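Local coordinates for protein Udp-n-acetylglucosamine pyrophosphorylase (Trypanosoma brucei, PDB 4BQH) that probably catalyses formation of UDP-N-acetylglucosamine and diphosphate from UTP and N-acetylglucosamine 1-phosphate, and binds an allosteric inhibitor, at residues S211-C215 against I231-P235; Y380-K385 against G396-F402; L463-L467 against L519-I523. All coordinates share one frame; numbering follows the deposited sequence.

Contact 1: residues S211-C215 against I231-P235; sequences SSVPC and ICAAP. With 9VU ((3S)-3-[2-(1,3-benzodioxol-5-yl)-2-oxidanylidene-ethyl]-4-bromanyl-5-methyl-3-oxidanyl-1H-indol-2-one), chain C.
The carbonyl oxygen of V213 is gripped twice: A234 N donates a hydrogen bond to V213 O at 2.9 Å, and A233 CA makes a C-H...O contact with the same V213 O at 3.2 Å. In return V213 N binds A234 O, closing the hydrogen-bonded antiparallel pair. Two residues on, C215 N reaches C232 O from well above the carbonyl plane, 50° out of it, while P214 CA adds a C-H...O contact to the same C232 O. Beside this bond the two cysteines face each other. C215 and C232 form a disulfide in a crystal structure of this protein, but here C215 SG and C232 SG lie 2.9 Å apart, too far for an intact S-S bond, so their bonding state in this model is doubtful. With CG2 anti to its carbonyl carbon, V213 presents that methyl to the inhibitor, V213 CG2 lying 3.6 Å from 9VU CAS. P214 CB and I231 CD1 touch, the side chains lying side by side and pointing the same way. The strand 230-234 is central in a three-stranded antiparallel sheet between 213-214 and 225-227. Around it, V213 and P214 rest on F54 and F51 of helix 51-64, and both cysteines touch I387 of strand 381-387.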
loop_
_atom_site.group_PDB
_atom_site.type_symbol
_atom_site.label_atom_id
_atom_site.label_comp_id
_atom_site.label_asym_id
_atom_site.label_seq_id
_atom_site.Cartn_x
_atom_site.Cartn_y
_atom_site.Cartn_z
ATOM N N SER A 211 15.307 -0.595 1.286
ATOM C CA SER A 211 16.396 -0.441 2.241
ATOM C C SER A 211 15.898 0.013 3.595
ATOM O O SER A 211 14.959 0.790 3.707
ATOM C CB SER A 211 17.433 0.523 1.686
ATOM O OG SER A 211 18.023 -0.100 0.543
ATOM N N SER A 212 16.545 -0.484 4.639
ATOM C CA SER A 212 16.301 0.004 5.978
ATOM C C SER A 212 17.089 1.307 6.190
ATOM O O SER A 212 17.896 1.721 5.346
ATOM C CB SER A 212 16.715 -1.055 6.984
ATOM O OG SER A 212 18.102 -1.347 6.845
ATOM N N VAL A 213 16.837 1.976 7.313
ATOM C CA VAL A 213 17.458 3.274 7.596
ATOM C C VAL A 213 18.205 3.143 8.933
ATOM O O VAL A 213 17.642 2.609 9.893
ATOM C CB VAL A 213 16.373 4.367 7.710
ATOM C CG1 VAL A 213 16.973 5.704 8.145
ATOM C CG2 VAL A 213 15.696 4.558 6.351
ATOM N N PRO A 214 19.464 3.604 8.999
ATOM C CA PRO A 214 20.214 3.457 10.293
ATOM C C PRO A 214 19.564 4.209 11.460
ATOM O O PRO A 214 18.814 5.189 11.229
ATOM C CB PRO A 214 21.563 4.110 9.996
ATOM C CG PRO A 214 21.684 4.109 8.495
ATOM C CD PRO A 214 20.275 4.276 7.971
ATOM N N CYS A 215 19.830 3.757 12.688
ATOM C CA CYS A 215 19.456 4.495 13.891
ATOM C C CYS A 215 20.684 5.161 14.507
ATOM O O CYS A 215 21.793 4.619 14.426
ATOM C CB CYS A 215 18.865 3.584 14.945
ATOM S SG CYS A 215 17.985 2.171 14.273
ATOM N N ILE A 231 24.684 -3.076 12.302
ATOM C CA ILE A 231 24.259 -1.744 12.705
ATOM C C ILE A 231 22.781 -1.741 13.038
ATOM O O ILE A 231 22.004 -2.543 12.529
ATOM C CB ILE A 231 24.560 -0.649 11.654
ATOM C CG1 ILE A 231 23.637 -0.753 10.452
ATOM C CG2 ILE A 231 26.023 -0.639 11.243
ATOM C CD1 ILE A 231 23.539 0.565 9.698
ATOM N N CYS A 232 22.409 -0.835 13.929
ATOM C CA CYS A 232 21.032 -0.610 14.246
ATOM C C CYS A 232 20.395 0.050 13.017
ATOM O O CYS A 232 20.878 1.063 12.521
ATOM C CB CYS A 232 20.920 0.324 15.444
ATOM S SG CYS A 232 19.230 0.295 16.023
ATOM N N ALA A 233 19.342 -0.573 12.509
ATOM C CA ALA A 233 18.580 -0.022 11.373
ATOM C C ALA A 233 17.140 -0.490 11.486
ATOM O O ALA A 233 16.832 -1.490 12.158
ATOM C CB ALA A 233 19.201 -0.421 10.023
ATOM N N ALA A 234 16.236 0.263 10.867
ATOM C CA ALA A 234 14.806 0.015 11.062
ATOM C C ALA A 234 14.097 0.274 9.753
ATOM O O ALA A 234 14.640 0.975 8.907
ATOM C CB ALA A 234 14.270 0.935 12.140
ATOM N N PRO A 235 12.875 -0.291 9.585
ATOM C CA PRO A 235 12.103 -0.017 8.381
ATOM C C PRO A 235 11.932 1.485 8.248
ATOM O O PRO A 235 11.656 2.168 9.252
ATOM C CB PRO A 235 10.752 -0.685 8.676
ATOM C CG PRO A 235 11.104 -1.837 9.562
ATOM C CD PRO A 235 12.191 -1.270 10.461
HETATM O OAN 9VU C . 20.346 7.556 0.839
HETATM C CAH 9VU C . 19.702 7.432 -0.222
HETATM N NAG 9VU C . 20.161 6.793 -1.301
HETATM C CAC 9VU C . 19.227 6.875 -2.288
HETATM C CAB 9VU C . 19.285 6.396 -3.535
HETATM C CAA 9VU C . 18.253 6.580 -4.469
HETATM C CAF 9VU C . 17.133 7.313 -4.061
HETATM C CAJ 9VU C . 16.052 7.534 -4.981
HETATM C CAE 9VU C . 17.119 7.800 -2.734
HETATM BR BRA 9VU C . 15.553 8.732 -2.199
HETATM C CAD 9VU C . 18.145 7.585 -1.863
HETATM C CAI 9VU C . 18.417 7.973 -0.503
HETATM O OAL 9VU C . 18.562 9.393 -0.423
HETATM C CAM 9VU C . 17.311 7.636 0.532
HETATM C CAO 9VU C . 17.125 6.124 0.772
HETATM O OAP 9VU C . 17.960 5.350 0.279
HETATM C CAQ 9VU C . 16.036 5.702 1.591
HETATM C CAV 9VU C . 14.969 6.540 1.920
HETATM C CAU 9VU C . 13.958 6.123 2.704
HETATM O OAY 9VU C . 12.847 6.809 3.103
HETATM C CAX 9VU C . 12.349 6.034 4.228
HETATM O OAW 9VU C . 12.781 4.701 3.928
HETATM C CAT 9VU C . 13.914 4.879 3.181
HETATM C CAS 9VU C . 14.897 4.009 2.895
HETATM C CAR 9VU C . 15.967 4.394 2.089
#

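Contact 2: residues Y380-K385 against G396-F402; sequences YHAARK and GIKLEAF. With 9VU ((3S)-3-[2-(1,3-benzodioxol-5-yl)-2-oxidanylidene-ethyl]-4-bromanyl-5-methyl-3-oxidanyl-1H-indol-2-one), chain C.
A382 CB faces two branches of the opposing strand, L399 CD2 at 3.8 Å and I397 CG2 at 3.9 Å, and forms the apolar centre of this antiparallel beta hairpin. Next to it, R384 and I397 run side by side in the same direction, with R384 CG 3.6 Å from I397 CD1. Beyond that touch the R384 chain bends at chi2 on its way to a salt bridge between R384 NH2 and E218 OE2. At the opening of the hairpin A401 CB lies over one face of the Y380 ring in a CH-pi contact, 3.9 Å from the ring centroid; Y380 OH then meets 9VU CAV at 3.3 Å. Across the sheet from A382, H381 and F402 form a T-shaped pair, the edge of F402 turned to the face of H381 with planes at 60°. The polar edge follows. E400 O takes an almost straight hydrogen bond from H381 N at 2.8 Å (177° at the hydrogen), and H381 ND1 adds a weak one to the same oxygen from the rim of its ring. Paired backbone bonds also join A383 to K398 and K385 to G396. The chemistry is thus divided: backbone bonds set the register, and the Y380 hydroxyl end and A401 meet the inhibitor by van der Waals contact, whereas the ligand's hydrogen bonds include those with G48 O and D50 N.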
loop_
_atom_site.group_PDB
_atom_site.type_symbol
_atom_site.label_atom_id
_atom_site.label_comp_id
_atom_site.label_asym_id
_atom_site.label_seq_id
_atom_site.Cartn_x
_atom_site.Cartn_y
_atom_site.Cartn_z
ATOM N N TYR A 380 12.960 14.333 7.261
ATOM C CA TYR A 380 12.380 13.071 7.731
ATOM C C TYR A 380 11.741 13.275 9.095
ATOM O O TYR A 380 11.884 14.345 9.718
ATOM C CB TYR A 380 13.466 11.979 7.818
ATOM C CG TYR A 380 13.916 11.359 6.506
ATOM C CD1 TYR A 380 14.358 12.152 5.436
ATOM C CD2 TYR A 380 13.962 9.973 6.356
ATOM C CE1 TYR A 380 14.823 11.581 4.254
ATOM C CE2 TYR A 380 14.403 9.396 5.174
ATOM C CZ TYR A 380 14.840 10.201 4.130
ATOM O OH TYR A 380 15.301 9.645 2.965
ATOM N N HIS A 381 11.041 12.241 9.557
ATOM C CA HIS A 381 10.384 12.249 10.853
ATOM C C HIS A 381 11.258 11.521 11.848
ATOM O O HIS A 381 11.498 10.312 11.714
ATOM C CB HIS A 381 9.038 11.550 10.732
ATOM C CG HIS A 381 8.075 12.247 9.812
ATOM N ND1 HIS A 381 8.130 12.121 8.461
ATOM C CD2 HIS A 381 6.994 13.073 10.086
ATOM C CE1 HIS A 381 7.148 12.847 7.898
ATOM N NE2 HIS A 381 6.444 13.432 8.889
ATOM N N ALA A 382 11.766 12.250 12.841
ATOM C CA ALA A 382 12.686 11.679 13.830
ATOM C C ALA A 382 11.912 11.316 15.087
ATOM O O ALA A 382 11.005 12.061 15.519
ATOM C CB ALA A 382 13.774 12.692 14.174
ATOM N N ALA A 383 12.239 10.181 15.680
ATOM C CA ALA A 383 11.622 9.775 16.934
ATOM C C ALA A 383 12.702 9.210 17.854
ATOM O O ALA A 383 13.599 8.525 17.388
ATOM C CB ALA A 383 10.531 8.728 16.690
ATOM N N ARG A 384 12.617 9.533 19.146
ATOM C CA ARG A 384 13.505 8.956 20.163
ATOM C C ARG A 384 12.909 7.654 20.628
ATOM O O ARG A 384 11.726 7.595 20.965
ATOM C CB ARG A 384 13.661 9.889 21.381
ATOM C CG ARG A 384 14.239 11.254 21.088
ATOM C CD ARG A 384 13.202 12.361 21.287
ATOM N NE ARG A 384 13.604 13.597 20.602
ATOM C CZ ARG A 384 14.271 14.605 21.166
ATOM N NH1 ARG A 384 14.614 14.562 22.453
ATOM N NH2 ARG A 384 14.591 15.666 20.435
ATOM N N LYS A 385 13.727 6.607 20.650
ATOM C CA LYS A 385 13.267 5.257 20.921
ATOM C C LYS A 385 14.285 4.545 21.795
ATOM O O LYS A 385 15.474 4.840 21.730
ATOM C CB LYS A 385 13.126 4.472 19.616
ATOM C CG LYS A 385 12.097 4.990 18.631
ATOM C CD LYS A 385 10.720 4.429 18.942
ATOM C CE LYS A 385 9.660 5.089 18.076
ATOM N NZ LYS A 385 8.316 4.923 18.697
ATOM N N GLY A 396 18.102 6.073 21.180
ATOM C CA GLY A 396 18.593 6.463 19.854
ATOM C C GLY A 396 17.501 7.128 19.046
ATOM O O GLY A 396 16.359 7.212 19.491
ATOM N N ILE A 397 17.864 7.568 17.847
ATOM C CA ILE A 397 16.928 8.285 16.966
ATOM C C ILE A 397 16.631 7.388 15.770
ATOM O O ILE A 397 17.558 6.915 15.113
ATOM C CB ILE A 397 17.512 9.626 16.475
ATOM C CG1 ILE A 397 17.878 10.544 17.665
ATOM C CG2 ILE A 397 16.522 10.317 15.514
ATOM C CD1 ILE A 397 16.692 10.926 18.542
ATOM N N LYS A 398 15.344 7.165 15.505
ATOM C CA LYS A 398 14.900 6.457 14.286
ATOM C C LYS A 398 14.320 7.480 13.321
ATOM O O LYS A 398 13.745 8.482 13.745
ATOM C CB LYS A 398 13.899 5.356 14.630
ATOM C CG LYS A 398 14.512 4.252 15.483
ATOM C CD LYS A 398 13.615 3.009 15.496
ATOM C CE LYS A 398 14.252 1.856 16.275
ATOM N NZ LYS A 398 13.290 0.709 16.392
ATOM N N LEU A 399 14.532 7.269 12.029
ATOM C CA LEU A 399 14.135 8.256 11.030
ATOM C C LEU A 399 13.186 7.609 10.059
ATOM O O LEU A 399 13.452 6.514 9.596
ATOM C CB LEU A 399 15.366 8.743 10.263
ATOM C CG LEU A 399 16.367 9.520 11.122
ATOM C CD1 LEU A 399 17.674 9.664 10.344
ATOM C CD2 LEU A 399 15.821 10.893 11.493
ATOM N N GLU A 400 12.093 8.289 9.724
ATOM C CA GLU A 400 11.134 7.705 8.778
ATOM C C GLU A 400 10.738 8.726 7.726
ATOM O O GLU A 400 10.732 9.923 7.989
ATOM C CB GLU A 400 9.872 7.195 9.518
ATOM C CG GLU A 400 10.147 5.972 10.406
ATOM C CD GLU A 400 8.925 5.481 11.191
ATOM O OE1 GLU A 400 7.924 6.215 11.319
ATOM O OE2 GLU A 400 8.973 4.347 11.722
ATOM N N ALA A 401 10.404 8.245 6.531
ATOM C CA ALA A 401 9.749 9.115 5.565
ATOM C C ALA A 401 8.610 8.363 4.895
ATOM O O ALA A 401 8.640 7.135 4.786
ATOM C CB ALA A 401 10.739 9.651 4.522
ATOM N N PHE A 402 7.599 9.116 4.461
ATOM C CA PHE A 402 6.369 8.530 3.897
ATOM C C PHE A 402 6.096 9.092 2.519
ATOM O O PHE A 402 6.619 10.163 2.170
ATOM C CB PHE A 402 5.192 8.831 4.834
ATOM C CG PHE A 402 5.460 8.379 6.216
ATOM C CD1 PHE A 402 5.412 7.018 6.522
ATOM C CD2 PHE A 402 5.903 9.277 7.175
ATOM C CE1 PHE A 402 5.751 6.576 7.789
ATOM C CE2 PHE A 402 6.222 8.837 8.466
ATOM C CZ PHE A 402 6.147 7.484 8.766
HETATM O OAN 9VU C . 20.346 7.556 0.839
HETATM C CAH 9VU C . 19.702 7.432 -0.222
HETATM N NAG 9VU C . 20.161 6.793 -1.301
HETATM C CAC 9VU C . 19.227 6.875 -2.288
HETATM C CAB 9VU C . 19.285 6.396 -3.535
HETATM C CAA 9VU C . 18.253 6.580 -4.469
HETATM C CAF 9VU C . 17.133 7.313 -4.061
HETATM C CAJ 9VU C . 16.052 7.534 -4.981
HETATM C CAE 9VU C . 17.119 7.800 -2.734
HETATM BR BRA 9VU C . 15.553 8.732 -2.199
HETATM C CAD 9VU C . 18.145 7.585 -1.863
HETATM C CAI 9VU C . 18.417 7.973 -0.503
HETATM O OAL 9VU C . 18.562 9.393 -0.423
HETATM C CAM 9VU C . 17.311 7.636 0.532
HETATM C CAO 9VU C . 17.125 6.124 0.772
HETATM O OAP 9VU C . 17.960 5.350 0.279
HETATM C CAQ 9VU C . 16.036 5.702 1.591
HETATM C CAV 9VU C . 14.969 6.540 1.920
HETATM C CAU 9VU C . 13.958 6.123 2.704
HETATM O OAY 9VU C . 12.847 6.809 3.103
HETATM C CAX 9VU C . 12.349 6.034 4.228
HETATM O OAW 9VU C . 12.781 4.701 3.928
HETATM C CAT 9VU C . 13.914 4.879 3.181
HETATM C CAS 9VU C . 14.897 4.009 2.895
HETATM C CAR 9VU C . 15.967 4.394 2.089
#

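Contact 3: residues L463-L467 against L519-I523; sequences LITAL and LPRVI
L519 pushes into the notch formed by L463, A466 and L467, the i, i+3 and i+4 positions on one side of helix 448-471, in a helix-helix packing whose short segments cross at 104°. Their axes stay 11.6 Å apart, so the contact is carried by the far ends of branched side chains. L463 swings its CG anti to the backbone N (chi1 -178°), and this throws both methyls outward to the other helix: L463 CD1 meets L519 CD2 at 3.9 Å, while L463 CD2 and V522 CG1 reach toward each other, tip to tip. The same V522 methyl also lies close to L463 CD1, so both branches of the leucine bear on it. L467 turns the other way, with CG anti to its carbonyl carbon (chi1 -79°), and slides past I523 in the opposite direction; L467 CD2 touches I523 CG1 at 3.7 Å and is also 3.9 Å from L519 CD2. L519 and I523, four residues apart, project from successive turns of helix 519-528. No hydrogen bond crosses between the two segments; the contact is essentially aliphatic. The patch belongs to a larger apolar layer: L467 and I523 both rest on helix 485-497, through V492 and A491, and L463 and V522 meet I536 of strand 533-536. The other methyl of L519 meets a backbone oxygen, L519 CD1 lying 3.7 Å from A466 O.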
loop_
_atom_site.group_PDB
_atom_site.type_symbol
_atom_site.label_atom_id
_atom_site.label_comp_id
_atom_site.label_asym_id
_atom_site.label_seq_id
_atom_site.Cartn_x
_atom_site.Cartn_y
_atom_site.Cartn_z
ATOM N N LEU A 463 -24.512 -9.205 -1.966
ATOM C CA LEU A 463 -25.438 -10.307 -2.244
ATOM C C LEU A 463 -26.899 -9.870 -2.111
ATOM O O LEU A 463 -27.728 -10.224 -2.965
ATOM C CB LEU A 463 -25.126 -11.495 -1.325
ATOM C CG LEU A 463 -26.012 -12.726 -1.555
ATOM C CD1 LEU A 463 -25.946 -13.166 -3.016
ATOM C CD2 LEU A 463 -25.569 -13.851 -0.620
ATOM N N ILE A 464 -27.207 -9.083 -1.073
ATOM C CA ILE A 464 -28.570 -8.530 -0.885
ATOM C C ILE A 464 -28.962 -7.671 -2.088
ATOM O O ILE A 464 -30.054 -7.826 -2.632
ATOM C CB ILE A 464 -28.733 -7.766 0.443
ATOM C CG1 ILE A 464 -28.685 -8.756 1.593
ATOM C CG2 ILE A 464 -30.071 -7.006 0.517
ATOM C CD1 ILE A 464 -28.558 -8.120 2.953
ATOM N N THR A 465 -28.039 -6.834 -2.554
ATOM C CA THR A 465 -28.265 -6.059 -3.781
ATOM C C THR A 465 -28.534 -6.933 -5.006
ATOM O O THR A 465 -29.455 -6.650 -5.798
ATOM C CB THR A 465 -27.068 -5.123 -4.070
ATOM O OG1 THR A 465 -26.942 -4.200 -2.985
ATOM C CG2 THR A 465 -27.285 -4.357 -5.378
ATOM N N ALA A 466 -27.741 -7.993 -5.178
ATOM C CA ALA A 466 -27.948 -8.900 -6.310
ATOM C C ALA A 466 -29.321 -9.586 -6.221
ATOM O O ALA A 466 -30.020 -9.729 -7.231
ATOM C CB ALA A 466 -26.840 -9.930 -6.388
ATOM N N LEU A 467 -29.706 -9.983 -5.006
ATOM C CA LEU A 467 -31.002 -10.625 -4.787
ATOM C C LEU A 467 -32.170 -9.688 -5.077
ATOM O O LEU A 467 -33.173 -10.099 -5.684
ATOM C CB LEU A 467 -31.090 -11.176 -3.360
ATOM C CG LEU A 467 -30.368 -12.511 -3.151
ATOM C CD1 LEU A 467 -30.239 -12.876 -1.671
ATOM C CD2 LEU A 467 -31.074 -13.613 -3.936
ATOM N N LEU A 519 -26.961 -17.070 -8.029
ATOM C CA LEU A 519 -28.197 -16.899 -7.300
ATOM C C LEU A 519 -29.049 -18.174 -7.169
ATOM O O LEU A 519 -29.692 -18.350 -6.121
ATOM C CB LEU A 519 -29.020 -15.743 -7.854
ATOM C CG LEU A 519 -28.473 -14.313 -7.684
ATOM C CD1 LEU A 519 -29.545 -13.293 -8.032
ATOM C CD2 LEU A 519 -27.930 -14.074 -6.275
ATOM N N PRO A 520 -29.058 -19.063 -8.200
ATOM C CA PRO A 520 -29.875 -20.268 -7.979
ATOM C C PRO A 520 -29.437 -21.027 -6.728
ATOM O O PRO A 520 -30.291 -21.385 -5.930
ATOM C CB PRO A 520 -29.625 -21.107 -9.241
ATOM C CG PRO A 520 -29.375 -20.080 -10.308
ATOM C CD PRO A 520 -28.571 -18.993 -9.599
ATOM N N ARG A 521 -28.131 -21.221 -6.558
ATOM C CA ARG A 521 -27.580 -21.965 -5.433
ATOM C C ARG A 521 -27.807 -21.229 -4.104
ATOM O O ARG A 521 -28.174 -21.837 -3.096
ATOM C CB ARG A 521 -26.094 -22.247 -5.667
ATOM C CG ARG A 521 -25.334 -22.832 -4.483
ATOM C CD ARG A 521 -25.544 -24.332 -4.348
ATOM N NE ARG A 521 -25.194 -24.796 -3.004
ATOM C CZ ARG A 521 -26.050 -25.351 -2.153
ATOM N NH1 ARG A 521 -27.318 -25.538 -2.502
ATOM N NH2 ARG A 521 -25.628 -25.733 -0.952
ATOM N N VAL A 522 -27.565 -19.921 -4.113
ATOM C CA VAL A 522 -27.789 -19.066 -2.930
ATOM C C VAL A 522 -29.243 -19.119 -2.479
ATOM O O VAL A 522 -29.540 -19.362 -1.291
ATOM C CB VAL A 522 -27.398 -17.599 -3.245
ATOM C CG1 VAL A 522 -27.871 -16.641 -2.137
ATOM C CG2 VAL A 522 -25.899 -17.519 -3.484
ATOM N N ILE A 523 -30.161 -18.925 -3.421
ATOM C CA ILE A 523 -31.577 -18.967 -3.115
ATOM C C ILE A 523 -32.004 -20.332 -2.539
ATOM O O ILE A 523 -32.751 -20.365 -1.564
ATOM C CB ILE A 523 -32.442 -18.553 -4.330
ATOM C CG1 ILE A 523 -32.318 -17.041 -4.522
ATOM C CG2 ILE A 523 -33.906 -18.932 -4.131
ATOM C CD1 ILE A 523 -32.936 -16.531 -5.806
#

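In the fold
The three contacts follow one another along the chain, each closing before the next opens. Contacts 1 and 2 have centres 10 Å apart and touch directly, for instance through C215 CB and I397 O and through V213 CG1 and L399 O. The hairpin of strands 381-387 and 394-400 thereby packs beside the small three-stranded sheet, and helix 51-64 touches both. Together they help line the inhibitor pocket, which draws on residues far apart in sequence. Contact 3 lies on the opposite side of the chain's centre, about 51 Å from either of them between centres, among helices 448-471 and 519-528 towards the C-terminus, well away from that pocket.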